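Stress response kinase A (Escherichia coli, PDB 1ZYL) transfers phosphate from ATP to serine and threonine residues, including its own, and probably helps cells withstand oxidative and envelope stress. Local coordinates at residues Ala74-Asn79 / His133-Lys138; Ser168-Ala173 / Asp301-Gln306; Leu269-Leu274 / Ile311-Val316. All blocks are in the same frame, centred on the assembly; numbering follows the deposited sequence.

Interaction 1. Residues Ala74-Asn79 / His133-Lys138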
ATOM      1  N   ALA A  74      11.473   1.918  -8.981  1.00 26.11           N
ATOM      2  CA  ALA A  74      12.315   1.053  -8.161  1.00 29.05           C
ATOM      3  C   ALA A  74      13.760   1.075  -8.638  1.00 31.55           C
ATOM      4  O   ALA A  74      14.683   1.224  -7.842  1.00 32.24           O
ATOM      5  CB  ALA A  74      11.795  -0.373  -8.192  1.00 27.35           C
ATOM      6  N   LEU A  75      13.948   0.933  -9.945  1.00 34.23           N
ATOM      7  CA  LEU A  75      15.282   0.917 -10.526  1.00 35.95           C
ATOM      8  C   LEU A  75      16.004   2.236 -10.292  1.00 37.16           C
ATOM      9  O   LEU A  75      17.173   2.244  -9.916  1.00 38.11           O
ATOM     10  CB  LEU A  75      15.203   0.631 -12.024  1.00 35.50           C
ATOM     11  CG  LEU A  75      16.405  -0.122 -12.596  1.00 37.54           C
ATOM     12  CD1 LEU A  75      16.189  -1.625 -12.399  1.00 35.68           C
ATOM     13  CD2 LEU A  75      16.574   0.209 -14.079  1.00 36.59           C
ATOM     14  N   GLN A  76      15.310   3.350 -10.517  1.00 38.34           N
ATOM     15  CA  GLN A  76      15.899   4.672 -10.312  1.00 38.86           C
ATOM     16  C   GLN A  76      16.222   4.875  -8.837  1.00 38.90           C
ATOM     17  O   GLN A  76      17.291   5.375  -8.482  1.00 38.94           O
ATOM     18  CB  GLN A  76      14.938   5.765 -10.788  1.00 40.34           C
ATOM     19  CG  GLN A  76      15.349   7.177 -10.381  1.00 43.82           C
ATOM     20  CD  GLN A  76      14.573   8.262 -11.114  1.00 46.05           C
ATOM     21  OE1 GLN A  76      13.404   8.083 -11.470  1.00 48.32           O
ATOM     22  NE2 GLN A  76      15.217   9.402 -11.328  1.00 45.76           N
ATOM     23  N   LEU A  77      15.289   4.479  -7.982  1.00 37.82           N
ATOM     24  CA  LEU A  77      15.457   4.603  -6.542  1.00 37.28           C
ATOM     25  C   LEU A  77      16.749   3.905  -6.089  1.00 37.99           C
ATOM     26  O   LEU A  77      17.446   4.384  -5.188  1.00 37.78           O
ATOM     27  CB  LEU A  77      14.240   3.989  -5.845  1.00 35.52           C
ATOM     28  CG  LEU A  77      13.608   4.727  -4.664  1.00 35.12           C
ATOM     29  CD1 LEU A  77      13.465   6.197  -4.989  1.00 35.81           C
ATOM     30  CD2 LEU A  77      12.242   4.114  -4.347  1.00 34.86           C
ATOM     31  N   VAL A  78      17.064   2.774  -6.712  1.00 37.60           N
ATOM     32  CA  VAL A  78      18.274   2.036  -6.369  1.00 38.19           C
ATOM     33  C   VAL A  78      19.469   2.914  -6.723  1.00 38.78           C
ATOM     34  O   VAL A  78      20.406   3.050  -5.936  1.00 39.61           O
ATOM     35  CB  VAL A  78      18.372   0.710  -7.164  1.00 38.12           C
ATOM     36  CG1 VAL A  78      19.567  -0.090  -6.709  1.00 35.96           C
ATOM     37  CG2 VAL A  78      17.120  -0.097  -6.975  1.00 38.65           C
ATOM     38  N   ASN A  79      19.420   3.510  -7.911  1.00 37.87           N
ATOM     39  CA  ASN A  79      20.482   4.395  -8.384  1.00 39.37           C
ATOM     40  C   ASN A  79      20.841   5.480  -7.366  1.00 38.24           C
ATOM     41  O   ASN A  79      22.017   5.747  -7.129  1.00 36.06           O
ATOM     42  CB  ASN A  79      20.067   5.076  -9.693  1.00 42.14           C
ATOM     43  CG  ASN A  79      20.898   4.629 -10.880  1.00 44.39           C
ATOM     44  OD1 ASN A  79      20.601   3.615 -11.524  1.00 44.41           O
ATOM     45  ND2 ASN A  79      21.959   5.381 -11.173  1.00 43.91           N
ATOM     46  N   HIS A 133      11.574  10.174  -1.391  1.00 27.49           N
ATOM     47  CA  HIS A 133      10.732  11.237  -1.935  1.00 28.55           C
ATOM     48  C   HIS A 133      11.545  12.242  -2.729  1.00 29.19           C
ATOM     49  O   HIS A 133      10.996  12.959  -3.572  1.00 27.62           O
ATOM     50  CB  HIS A 133       9.976  11.947  -0.818  1.00 29.06           C
ATOM     51  CG  HIS A 133       8.927  11.097  -0.180  1.00 27.82           C
ATOM     52  ND1 HIS A 133       7.973  11.604   0.671  1.00 28.24           N
ATOM     53  CD2 HIS A 133       8.679   9.770  -0.276  1.00 28.40           C
ATOM     54  CE1 HIS A 133       7.180  10.628   1.072  1.00 29.99           C
ATOM     55  NE2 HIS A 133       7.586   9.504   0.511  1.00 30.05           N
ATOM     56  N   GLN A 134      12.850  12.289  -2.452  1.00 28.98           N
ATOM     57  CA  GLN A 134      13.751  13.179  -3.168  1.00 29.15           C
ATOM     58  C   GLN A 134      13.763  12.693  -4.611  1.00 30.02           C
ATOM     59  O   GLN A 134      13.681  13.490  -5.548  1.00 30.23           O
ATOM     60  CB  GLN A 134      15.155  13.090  -2.588  1.00 30.57           C
ATOM     61  CG  GLN A 134      16.124  14.111  -3.158  1.00 30.79           C
ATOM     62  CD  GLN A 134      17.534  13.939  -2.626  1.00 29.88           C
ATOM     63  OE1 GLN A 134      18.369  14.825  -2.769  1.00 30.10           O
ATOM     64  NE2 GLN A 134      17.807  12.793  -2.018  1.00 29.60           N
ATOM     65  N   THR A 135      13.859  11.373  -4.775  1.00 29.50           N
ATOM     66  CA  THR A 135      13.850  10.740  -6.095  1.00 28.45           C
ATOM     67  C   THR A 135      12.440  10.862  -6.631  1.00 28.55           C
ATOM     68  O   THR A 135      12.197  11.445  -7.685  1.00 29.17           O
ATOM     69  CB  THR A 135      14.160   9.233  -6.016  1.00 27.96           C
ATOM     70  OG1 THR A 135      15.445   9.030  -5.411  1.00 31.55           O
ATOM     71  CG2 THR A 135      14.157   8.619  -7.396  1.00 24.65           C
ATOM     72  N   GLY A 136      11.510  10.303  -5.870  1.00 28.34           N
ATOM     73  CA  GLY A 136      10.115  10.323  -6.253  1.00 28.27           C
ATOM     74  C   GLY A 136       9.603  11.654  -6.751  1.00 28.22           C
ATOM     75  O   GLY A 136       8.621  11.692  -7.488  1.00 28.35           O
ATOM     76  N   ARG A 137      10.236  12.756  -6.367  1.00 28.54           N
ATOM     77  CA  ARG A 137       9.735  14.037  -6.844  1.00 28.81           C
ATOM     78  C   ARG A 137      10.254  14.429  -8.225  1.00 26.03           C
ATOM     79  O   ARG A 137       9.706  15.337  -8.851  1.00 24.63           O
ATOM     80  CB  ARG A 137      10.015  15.159  -5.833  1.00 30.14           C
ATOM     81  CG  ARG A 137      11.452  15.304  -5.359  1.00 31.86           C
ATOM     82  CD  ARG A 137      11.594  16.597  -4.564  1.00 31.76           C
ATOM     83  NE  ARG A 137      10.410  16.849  -3.745  1.00 32.49           N
ATOM     84  CZ  ARG A 137      10.147  16.261  -2.579  1.00 33.76           C
ATOM     85  NH1 ARG A 137      10.989  15.376  -2.055  1.00 32.09           N
ATOM     86  NH2 ARG A 137       9.014  16.540  -1.950  1.00 34.21           N
ATOM     87  N   LYS A 138      11.281  13.734  -8.709  1.00 23.37           N
ATOM     88  CA  LYS A 138      11.842  14.037 -10.021  1.00 26.28           C
ATOM     89  C   LYS A 138      10.810  14.033 -11.168  1.00 28.69           C
ATOM     90  O   LYS A 138      10.896  14.846 -12.092  1.00 29.29           O
ATOM     91  CB  LYS A 138      12.997  13.081 -10.311  1.00 26.44           C
ATOM     92  CG  LYS A 138      14.183  13.284  -9.356  1.00 27.04           C
ATOM     93  CD  LYS A 138      15.301  12.293  -9.619  1.00 26.14           C
ATOM     94  CE  LYS A 138      16.433  12.455  -8.623  1.00 27.59           C
ATOM     95  NZ  LYS A 138      17.508  11.435  -8.835  1.00 27.55           N
TER

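Interaction 2. Residues Ser168-Ala173 / Asp301-Gln306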
ATOM      1  N   SER A 168     -28.590  -7.110   4.096  1.00 24.72           N
ATOM      2  CA  SER A 168     -29.703  -6.235   3.735  1.00 26.45           C
ATOM      3  C   SER A 168     -30.322  -5.560   4.958  1.00 28.10           C
ATOM      4  O   SER A 168     -30.396  -6.162   6.032  1.00 28.30           O
ATOM      5  CB  SER A 168     -30.776  -7.043   3.009  1.00 26.02           C
ATOM      6  OG  SER A 168     -31.243  -8.107   3.831  1.00 23.49           O
ATOM      7  N   GLY A 169     -30.791  -4.323   4.789  1.00 29.75           N
ATOM      8  CA  GLY A 169     -31.394  -3.621   5.912  1.00 31.64           C
ATOM      9  C   GLY A 169     -30.414  -3.611   7.070  1.00 32.10           C
ATOM     10  O   GLY A 169     -30.566  -4.307   8.075  1.00 34.31           O
ATOM     11  N   LEU A 170     -29.391  -2.797   6.894  1.00 31.04           N
ATOM     12  CA  LEU A 170     -28.288  -2.624   7.819  1.00 27.74           C
ATOM     13  C   LEU A 170     -27.373  -1.907   6.829  1.00 28.83           C
ATOM     14  O   LEU A 170     -26.486  -1.134   7.192  1.00 29.45           O
ATOM     15  CB  LEU A 170     -27.739  -3.988   8.235  1.00 23.88           C
ATOM     16  CG  LEU A 170     -26.275  -4.069   8.669  1.00 25.04           C
ATOM     17  CD1 LEU A 170     -26.112  -5.057   9.820  1.00 23.74           C
ATOM     18  CD2 LEU A 170     -25.421  -4.482   7.472  1.00 20.46           C
ATOM     19  N   LYS A 171     -27.658  -2.156   5.552  1.00 28.55           N
ATOM     20  CA  LYS A 171     -26.950  -1.537   4.446  1.00 29.56           C
ATOM     21  C   LYS A 171     -27.277  -0.044   4.437  1.00 29.67           C
ATOM     22  O   LYS A 171     -26.396   0.796   4.236  1.00 30.94           O
ATOM     23  CB  LYS A 171     -27.383  -2.170   3.114  1.00 29.64           C
ATOM     24  CG  LYS A 171     -26.957  -1.382   1.877  1.00 30.30           C
ATOM     25  CD  LYS A 171     -27.077  -2.201   0.597  1.00 33.90           C
ATOM     26  CE  LYS A 171     -26.025  -3.315   0.546  1.00 37.22           C
ATOM     27  NZ  LYS A 171     -26.253  -4.318  -0.550  1.00 38.28           N
ATOM     28  N   ALA A 172     -28.547   0.282   4.660  1.00 28.66           N
ATOM     29  CA  ALA A 172     -28.978   1.671   4.657  1.00 26.95           C
ATOM     30  C   ALA A 172     -28.161   2.497   5.634  1.00 26.50           C
ATOM     31  O   ALA A 172     -27.554   3.503   5.265  1.00 26.10           O
ATOM     32  CB  ALA A 172     -30.433   1.758   5.009  1.00 25.40           C
ATOM     33  N   ALA A 173     -28.147   2.066   6.887  1.00 26.13           N
ATOM     34  CA  ALA A 173     -27.405   2.775   7.918  1.00 26.26           C
ATOM     35  C   ALA A 173     -25.949   2.877   7.498  1.00 27.02           C
ATOM     36  O   ALA A 173     -25.330   3.934   7.618  1.00 26.77           O
ATOM     37  CB  ALA A 173     -27.512   2.032   9.238  1.00 25.15           C
ATOM     38  N   ASP A 301     -22.183  -8.386  12.541  1.00 37.05           N
ATOM     39  CA  ASP A 301     -21.251  -7.837  13.524  1.00 36.99           C
ATOM     40  C   ASP A 301     -20.226  -6.962  12.829  1.00 34.28           C
ATOM     41  O   ASP A 301     -20.018  -5.810  13.196  1.00 32.81           O
ATOM     42  CB  ASP A 301     -20.516  -8.954  14.277  1.00 40.17           C
ATOM     43  CG  ASP A 301     -21.424  -9.737  15.212  1.00 43.70           C
ATOM     44  OD1 ASP A 301     -22.354 -10.405  14.713  1.00 47.59           O
ATOM     45  OD2 ASP A 301     -21.206  -9.688  16.443  1.00 43.54           O
ATOM     46  N   TYR A 302     -19.603  -7.524  11.805  1.00 32.01           N
ATOM     47  CA  TYR A 302     -18.591  -6.821  11.047  1.00 30.57           C
ATOM     48  C   TYR A 302     -19.102  -5.544  10.393  1.00 29.28           C
ATOM     49  O   TYR A 302     -18.440  -4.514  10.453  1.00 29.27           O
ATOM     50  CB  TYR A 302     -18.005  -7.758   9.995  1.00 31.35           C
ATOM     51  CG  TYR A 302     -16.945  -7.124   9.140  1.00 31.36           C
ATOM     52  CD1 TYR A 302     -17.242  -6.659   7.866  1.00 31.59           C
ATOM     53  CD2 TYR A 302     -15.649  -6.953   9.623  1.00 32.10           C
ATOM     54  CE1 TYR A 302     -16.274  -6.037   7.091  1.00 33.81           C
ATOM     55  CE2 TYR A 302     -14.673  -6.332   8.859  1.00 32.55           C
ATOM     56  CZ  TYR A 302     -14.992  -5.875   7.594  1.00 33.83           C
ATOM     57  OH  TYR A 302     -14.037  -5.239   6.836  1.00 36.36           O
ATOM     58  N   TRP A 303     -20.273  -5.599   9.767  1.00 28.63           N
ATOM     59  CA  TRP A 303     -20.816  -4.406   9.121  1.00 27.65           C
ATOM     60  C   TRP A 303     -21.410  -3.414  10.099  1.00 26.25           C
ATOM     61  O   TRP A 303     -21.683  -2.276   9.738  1.00 25.98           O
ATOM     62  CB  TRP A 303     -21.839  -4.773   8.041  1.00 27.41           C
ATOM     63  CG  TRP A 303     -21.177  -5.431   6.895  1.00 30.05           C
ATOM     64  CD1 TRP A 303     -21.019  -6.767   6.703  1.00 32.21           C
ATOM     65  CD2 TRP A 303     -20.436  -4.787   5.852  1.00 33.06           C
ATOM     66  NE1 TRP A 303     -20.219  -7.002   5.613  1.00 33.17           N
ATOM     67  CE2 TRP A 303     -19.846  -5.804   5.071  1.00 32.86           C
ATOM     68  CE3 TRP A 303     -20.210  -3.449   5.503  1.00 34.46           C
ATOM     69  CZ2 TRP A 303     -19.043  -5.528   3.964  1.00 32.92           C
ATOM     70  CZ3 TRP A 303     -19.408  -3.174   4.399  1.00 34.72           C
ATOM     71  CH2 TRP A 303     -18.835  -4.212   3.644  1.00 34.31           C
ATOM     72  N   LEU A 304     -21.615  -3.837  11.339  1.00 26.95           N
ATOM     73  CA  LEU A 304     -22.132  -2.927  12.346  1.00 26.90           C
ATOM     74  C   LEU A 304     -20.941  -2.176  12.898  1.00 28.35           C
ATOM     75  O   LEU A 304     -20.994  -0.963  13.057  1.00 28.33           O
ATOM     76  CB  LEU A 304     -22.823  -3.679  13.473  1.00 24.83           C
ATOM     77  CG  LEU A 304     -24.143  -4.338  13.097  1.00 24.22           C
ATOM     78  CD1 LEU A 304     -24.748  -4.959  14.332  1.00 23.88           C
ATOM     79  CD2 LEU A 304     -25.077  -3.318  12.497  1.00 22.31           C
ATOM     80  N   ARG A 305     -19.862  -2.908  13.180  1.00 30.73           N
ATOM     81  CA  ARG A 305     -18.639  -2.311  13.709  1.00 31.53           C
ATOM     82  C   ARG A 305     -18.081  -1.315  12.713  1.00 28.93           C
ATOM     83  O   ARG A 305     -17.603  -0.248  13.087  1.00 29.38           O
ATOM     84  CB  ARG A 305     -17.564  -3.373  13.974  1.00 35.08           C
ATOM     85  CG  ARG A 305     -17.923  -4.430  14.998  1.00 41.72           C
ATOM     86  CD  ARG A 305     -16.661  -5.069  15.576  1.00 47.24           C
ATOM     87  NE  ARG A 305     -16.863  -6.461  15.978  1.00 52.21           N
ATOM     88  CZ  ARG A 305     -17.016  -7.474  15.126  1.00 55.21           C
ATOM     89  NH1 ARG A 305     -17.195  -8.707  15.585  1.00 57.18           N
ATOM     90  NH2 ARG A 305     -16.987  -7.262  13.812  1.00 54.75           N
ATOM     91  N   GLN A 306     -18.139  -1.682  11.439  1.00 26.44           N
ATOM     92  CA  GLN A 306     -17.626  -0.835  10.374  1.00 24.15           C
ATOM     93  C   GLN A 306     -18.438   0.449  10.336  1.00 22.33           C
ATOM     94  O   GLN A 306     -17.878   1.540  10.248  1.00 22.45           O
ATOM     95  CB  GLN A 306     -17.725  -1.568   9.036  1.00 24.53           C
ATOM     96  CG  GLN A 306     -16.652  -1.204   8.032  1.00 25.78           C
ATOM     97  CD  GLN A 306     -15.271  -1.614   8.485  1.00 25.75           C
ATOM     98  OE1 GLN A 306     -15.053  -2.759   8.884  1.00 26.67           O
ATOM     99  NE2 GLN A 306     -14.323  -0.682   8.418  1.00 24.89           N
TER

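Interaction 3. Residues Leu269-Leu274 / Ile311-Val316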
ATOM      1  N   LEU A 269      -6.743  10.840   4.989  1.00 21.92           N
ATOM      2  CA  LEU A 269      -6.079   9.691   4.360  1.00 21.35           C
ATOM      3  C   LEU A 269      -6.494   8.394   5.032  1.00 20.62           C
ATOM      4  O   LEU A 269      -6.757   7.395   4.359  1.00 22.28           O
ATOM      5  CB  LEU A 269      -4.553   9.825   4.430  1.00 20.64           C
ATOM      6  CG  LEU A 269      -3.949  10.913   3.550  1.00 20.77           C
ATOM      7  CD1 LEU A 269      -2.469  10.997   3.803  1.00 21.77           C
ATOM      8  CD2 LEU A 269      -4.232  10.614   2.100  1.00 19.94           C
ATOM      9  N   ARG A 270      -6.545   8.413   6.359  1.00 19.34           N
ATOM     10  CA  ARG A 270      -6.937   7.237   7.121  1.00 18.37           C
ATOM     11  C   ARG A 270      -8.388   6.876   6.763  1.00 18.73           C
ATOM     12  O   ARG A 270      -8.719   5.700   6.555  1.00 18.15           O
ATOM     13  CB  ARG A 270      -6.784   7.521   8.617  1.00 17.59           C
ATOM     14  CG  ARG A 270      -7.350   6.432   9.524  1.00 18.71           C
ATOM     15  CD  ARG A 270      -7.256   6.844  10.976  1.00 17.95           C
ATOM     16  NE  ARG A 270      -5.906   6.715  11.521  1.00 19.56           N
ATOM     17  CZ  ARG A 270      -5.257   7.697  12.140  1.00 20.82           C
ATOM     18  NH1 ARG A 270      -4.038   7.498  12.621  1.00 18.62           N
ATOM     19  NH2 ARG A 270      -5.821   8.891  12.265  1.00 22.04           N
ATOM     20  N   ALA A 271      -9.246   7.889   6.679  1.00 16.98           N
ATOM     21  CA  ALA A 271     -10.636   7.666   6.315  1.00 15.99           C
ATOM     22  C   ALA A 271     -10.628   7.052   4.930  1.00 17.04           C
ATOM     23  O   ALA A 271     -11.375   6.118   4.642  1.00 18.38           O
ATOM     24  CB  ALA A 271     -11.392   8.979   6.279  1.00 14.48           C
ATOM     25  N   MET A 272      -9.762   7.583   4.074  1.00 17.35           N
ATOM     26  CA  MET A 272      -9.649   7.111   2.705  1.00 17.28           C
ATOM     27  C   MET A 272      -9.216   5.657   2.612  1.00 18.63           C
ATOM     28  O   MET A 272      -9.793   4.884   1.843  1.00 20.22           O
ATOM     29  CB  MET A 272      -8.681   8.005   1.930  1.00 16.08           C
ATOM     30  CG  MET A 272      -9.286   9.343   1.505  1.00 13.63           C
ATOM     31  SD  MET A 272      -8.112  10.507   0.785  1.00  4.91           S
ATOM     32  CE  MET A 272      -8.688  11.793   1.512  1.00  9.84           C
ATOM     33  N   ARG A 273      -8.209   5.281   3.396  1.00 18.60           N
ATOM     34  CA  ARG A 273      -7.705   3.911   3.384  1.00 20.04           C
ATOM     35  C   ARG A 273      -8.762   2.980   3.954  1.00 21.62           C
ATOM     36  O   ARG A 273      -8.855   1.801   3.594  1.00 19.65           O
ATOM     37  CB  ARG A 273      -6.434   3.804   4.231  1.00 20.73           C
ATOM     38  CG  ARG A 273      -5.865   2.393   4.311  1.00 22.67           C
ATOM     39  CD  ARG A 273      -4.729   2.294   5.311  1.00 25.16           C
ATOM     40  NE  ARG A 273      -3.421   2.219   4.672  1.00 27.58           N
ATOM     41  CZ  ARG A 273      -2.867   1.092   4.231  1.00 29.70           C
ATOM     42  NH1 ARG A 273      -3.512  -0.061   4.362  1.00 29.20           N
ATOM     43  NH2 ARG A 273      -1.667   1.123   3.659  1.00 29.17           N
ATOM     44  N   LEU A 274      -9.565   3.524   4.854  1.00 23.09           N
ATOM     45  CA  LEU A 274     -10.596   2.742   5.496  1.00 23.88           C
ATOM     46  C   LEU A 274     -11.670   2.331   4.518  1.00 23.18           C
ATOM     47  O   LEU A 274     -11.973   1.146   4.384  1.00 25.46           O
ATOM     48  CB  LEU A 274     -11.208   3.535   6.646  1.00 25.29           C
ATOM     49  CG  LEU A 274     -11.158   2.879   8.018  1.00 23.61           C
ATOM     50  CD1 LEU A 274      -9.769   2.358   8.313  1.00 23.36           C
ATOM     51  CD2 LEU A 274     -11.575   3.900   9.039  1.00 24.67           C
ATOM     52  N   ILE A 311     -18.818   6.326  11.312  1.00 24.70           N
ATOM     53  CA  ILE A 311     -19.425   7.409  12.077  1.00 25.64           C
ATOM     54  C   ILE A 311     -18.417   8.062  13.023  1.00 28.28           C
ATOM     55  O   ILE A 311     -18.422   9.283  13.214  1.00 29.67           O
ATOM     56  CB  ILE A 311     -20.635   6.903  12.901  1.00 25.24           C
ATOM     57  CG1 ILE A 311     -21.816   6.646  11.960  1.00 24.66           C
ATOM     58  CG2 ILE A 311     -21.008   7.923  13.990  1.00 24.01           C
ATOM     59  CD1 ILE A 311     -23.102   6.305  12.653  1.00 22.64           C
ATOM     60  N   GLU A 312     -17.547   7.251  13.618  1.00 29.50           N
ATOM     61  CA  GLU A 312     -16.545   7.777  14.535  1.00 30.27           C
ATOM     62  C   GLU A 312     -15.489   8.627  13.821  1.00 30.77           C
ATOM     63  O   GLU A 312     -15.040   9.646  14.352  1.00 30.18           O
ATOM     64  CB  GLU A 312     -15.870   6.633  15.286  1.00 30.78           C
ATOM     65  CG  GLU A 312     -16.074   6.707  16.783  1.00 33.95           C
ATOM     66  CD  GLU A 312     -15.884   8.119  17.314  1.00 36.80           C
ATOM     67  OE1 GLU A 312     -14.818   8.722  17.045  1.00 36.07           O
ATOM     68  OE2 GLU A 312     -16.805   8.624  17.998  1.00 37.83           O
ATOM     69  N   GLN A 313     -15.108   8.211  12.614  1.00 30.38           N
ATOM     70  CA  GLN A 313     -14.110   8.935  11.829  1.00 28.81           C
ATOM     71  C   GLN A 313     -14.567  10.328  11.445  1.00 26.31           C
ATOM     72  O   GLN A 313     -13.763  11.253  11.422  1.00 26.17           O
ATOM     73  CB  GLN A 313     -13.739   8.158  10.557  1.00 29.68           C
ATOM     74  CG  GLN A 313     -12.450   7.365  10.677  1.00 29.86           C
ATOM     75  CD  GLN A 313     -11.243   8.254  10.904  1.00 29.75           C
ATOM     76  OE1 GLN A 313     -10.911   9.079  10.063  1.00 28.08           O
ATOM     77  NE2 GLN A 313     -10.580   8.086  12.042  1.00 29.63           N
ATOM     78  N   ALA A 314     -15.849  10.480  11.135  1.00 24.01           N
ATOM     79  CA  ALA A 314     -16.363  11.794  10.760  1.00 24.72           C
ATOM     80  C   ALA A 314     -16.259  12.764  11.945  1.00 25.15           C
ATOM     81  O   ALA A 314     -16.067  13.967  11.758  1.00 23.17           O
ATOM     82  CB  ALA A 314     -17.805  11.686  10.278  1.00 22.06           C
ATOM     83  N   LYS A 315     -16.371  12.237  13.160  1.00 25.78           N
ATOM     84  CA  LYS A 315     -16.271  13.075  14.346  1.00 28.70           C
ATOM     85  C   LYS A 315     -14.832  13.542  14.563  1.00 28.87           C
ATOM     86  O   LYS A 315     -14.588  14.625  15.097  1.00 28.31           O
ATOM     87  CB  LYS A 315     -16.781  12.312  15.568  1.00 30.87           C
ATOM     88  CG  LYS A 315     -18.274  12.033  15.500  1.00 33.71           C
ATOM     89  CD  LYS A 315     -18.773  11.236  16.687  1.00 34.57           C
ATOM     90  CE  LYS A 315     -20.262  10.939  16.547  1.00 36.63           C
ATOM     91  NZ  LYS A 315     -20.728   9.959  17.573  1.00 38.56           N
ATOM     92  N   VAL A 316     -13.883  12.721  14.135  1.00 29.25           N
ATOM     93  CA  VAL A 316     -12.473  13.051  14.261  1.00 30.04           C
ATOM     94  C   VAL A 316     -12.138  14.166  13.280  1.00 31.91           C
ATOM     95  O   VAL A 316     -11.233  14.967  13.511  1.00 30.50           O
ATOM     96  CB  VAL A 316     -11.603  11.825  13.946  1.00 30.45           C
ATOM     97  CG1 VAL A 316     -10.132  12.191  13.983  1.00 29.96           C
ATOM     98  CG2 VAL A 316     -11.903  10.723  14.941  1.00 30.64           C
TER

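Interaction 1. Residues Ala74-Asn79 / His133-Lys138
Gln76, the first residue of Ala74-Asn79 to reach the other segment, meets two residues with two parts of one extended side chain. Its CG stands opposite the backbone N (chi1 169°), which sends the chain past Thr135, the two side chains sliding by in opposite directions. The methylene makes the nearer touch, Gln76 CG lying 3.5 Å from Thr135 CG2. Farther out, the amide nitrogen meets an aliphatic part of Lys138, with Gln76 NE2 3.4 Å from Lys138 CD. No hydrogen bond links the pair, which is packing alone; the other end of the amide, OE1, hydrogen-bonds to Arg197.

One residue on, Leu77 brings a single methyl to Thr135: Leu77 CD1 is 3.3 Å from Thr135 CB and about equally near both of its branches. Thr135 therefore takes Gln76 and Leu77 together. Its first torsion (chi1 -59°) separates the two roles of the side chain, turning CG2 to the methylene of Gln76 while OG1 hydrogen-bonds to Asp80 OD2, just past the end of helix 64-79. Outside the two segments, that same Asp80 oxygen also takes a salt bridge from Lys138 NZ.

Helix 64-79, which follows the third strand of the five-stranded sheet as helix C does in protein kinases, thus meets the C-terminal part of helix 119-136 and the residues after it, from the other lobe. The chemistry implies a division of labour: apolar carbons fill the middle of this junction between lobes, while Gln76 OE1, Thr135 OG1 and Lys138 NZ bond to residues outside it, with Asp80 probably kept ionised by its lysine.

Interaction 2. Residues Ser168-Ala173 / Asp301-Gln306
Leu170 has 72 Å² buried here, more than twice the share of either partner, and it straddles two successive residues of helix 300-316. It occupies the N-cap position of helix 171-188 and points its forked end at the side of the other helix, each methyl having its own neighbour. One branch, Leu170 CD2, rests 3.6 Å from Trp303 CB, at the root of that side chain. The other meets a methyl of Leu304, Leu170 CD1 being 3.4 Å from Leu304 CD2. In both pairs the side chains cross at roughly a right angle.

With CG anti to its own carbonyl carbon (chi1 -69°), Trp303 carries its indole away from Leu170 and offers CB here; NE1 hydrogen-bonds to Leu297 O, and the ring makes an edge-to-face contact with Phe174. An alanine in place of Leu170 would remove both methyl branches, and the gap left would probably deprive Trp303 CB and Leu304 CD2 of their apolar cover from this segment.

With Leu278 and Met282 also touching Trp303, the indole lies where helices 171-188, 266-283 and 300-316 come together. The contact is plain apolar packing, helix start against helix flank, within the helical C-terminal lobe of this aminoglycoside-phosphotransferase-like kinase fold.

Interaction 3. Residues Leu269-Leu274 / Ile311-Val316
Gln313 projects from helix 300-316 into the flank of helix 266-283 and touches Arg270, Ala271 and Leu274 with three different parts of its side chain. The chain bends at chi2 (-63°), so that its methylene and its amide meet different residues. Nearest the backbone, Gln313 CG is 3.9 Å from Leu274 CD2, the leucine branch crossing the glutamine at a slant. The two ends of the amide then divide the rest of the surface. Its oxygen lies over the small side chain between the two larger ones, Gln313 OE1 being 3.8 Å from Ala271 CB. Its nitrogen is turned to the arginine, with Gln313 NE2 3.7 Å from Arg270 CD.

Arg270 meets this amide through its aliphatic stem rather than its charge. The two side chains cross nearly perpendicularly, and the guanidinium and amide planes stand 65° apart, far from a flat stack. The charged end is engaged elsewhere, Arg270 NH2 forming a salt bridge with Glu267 one turn earlier in the same helix. No hydrogen bond crosses between the segments, so across this contact the amide meets its neighbours by van der Waals packing; the Gln313 side chain also touches Leu181 of helix 171-188.

The helices run nearly antiparallel, with 10.6 Å between the axes of the short segments. That spacing suits one long side chain reaching across to the small Ala271. Glu267, which Gln313 also touches, joins Arg270, Ala271 and Leu274 in a pocket spaced i, i+3, i+4 and i+7, the four-residue hole of knobs-into-holes packing, with Gln313 as a single knob, in an antiparallel helix pair belonging to the helical C-terminal lobe of this kinase-like fold.

How the interactions relate
Interactions 2 and 3 share helix 300-316: its beginning packs on Ser168-Ala173 and its end on Leu269-Leu274, with centres 17 Å apart and nearest atoms about 5 Å apart. Interaction 1 joins the two lobes and stands on the opposite side of the chain's centre from interaction 2, about 43 Å between centres. The inferred active site relates to interactions 1 and 3. The side chain of Leu77 is about 11 Å from that of Asp217, a presumed magnesium ligand, and that of Leu274 about 12 Å from the presumed proton acceptor Asp201. Arg273, on the segment Leu269-Leu274 though not part of its contact, forms a salt bridge to Asp201; interaction 2 is remote from these sites.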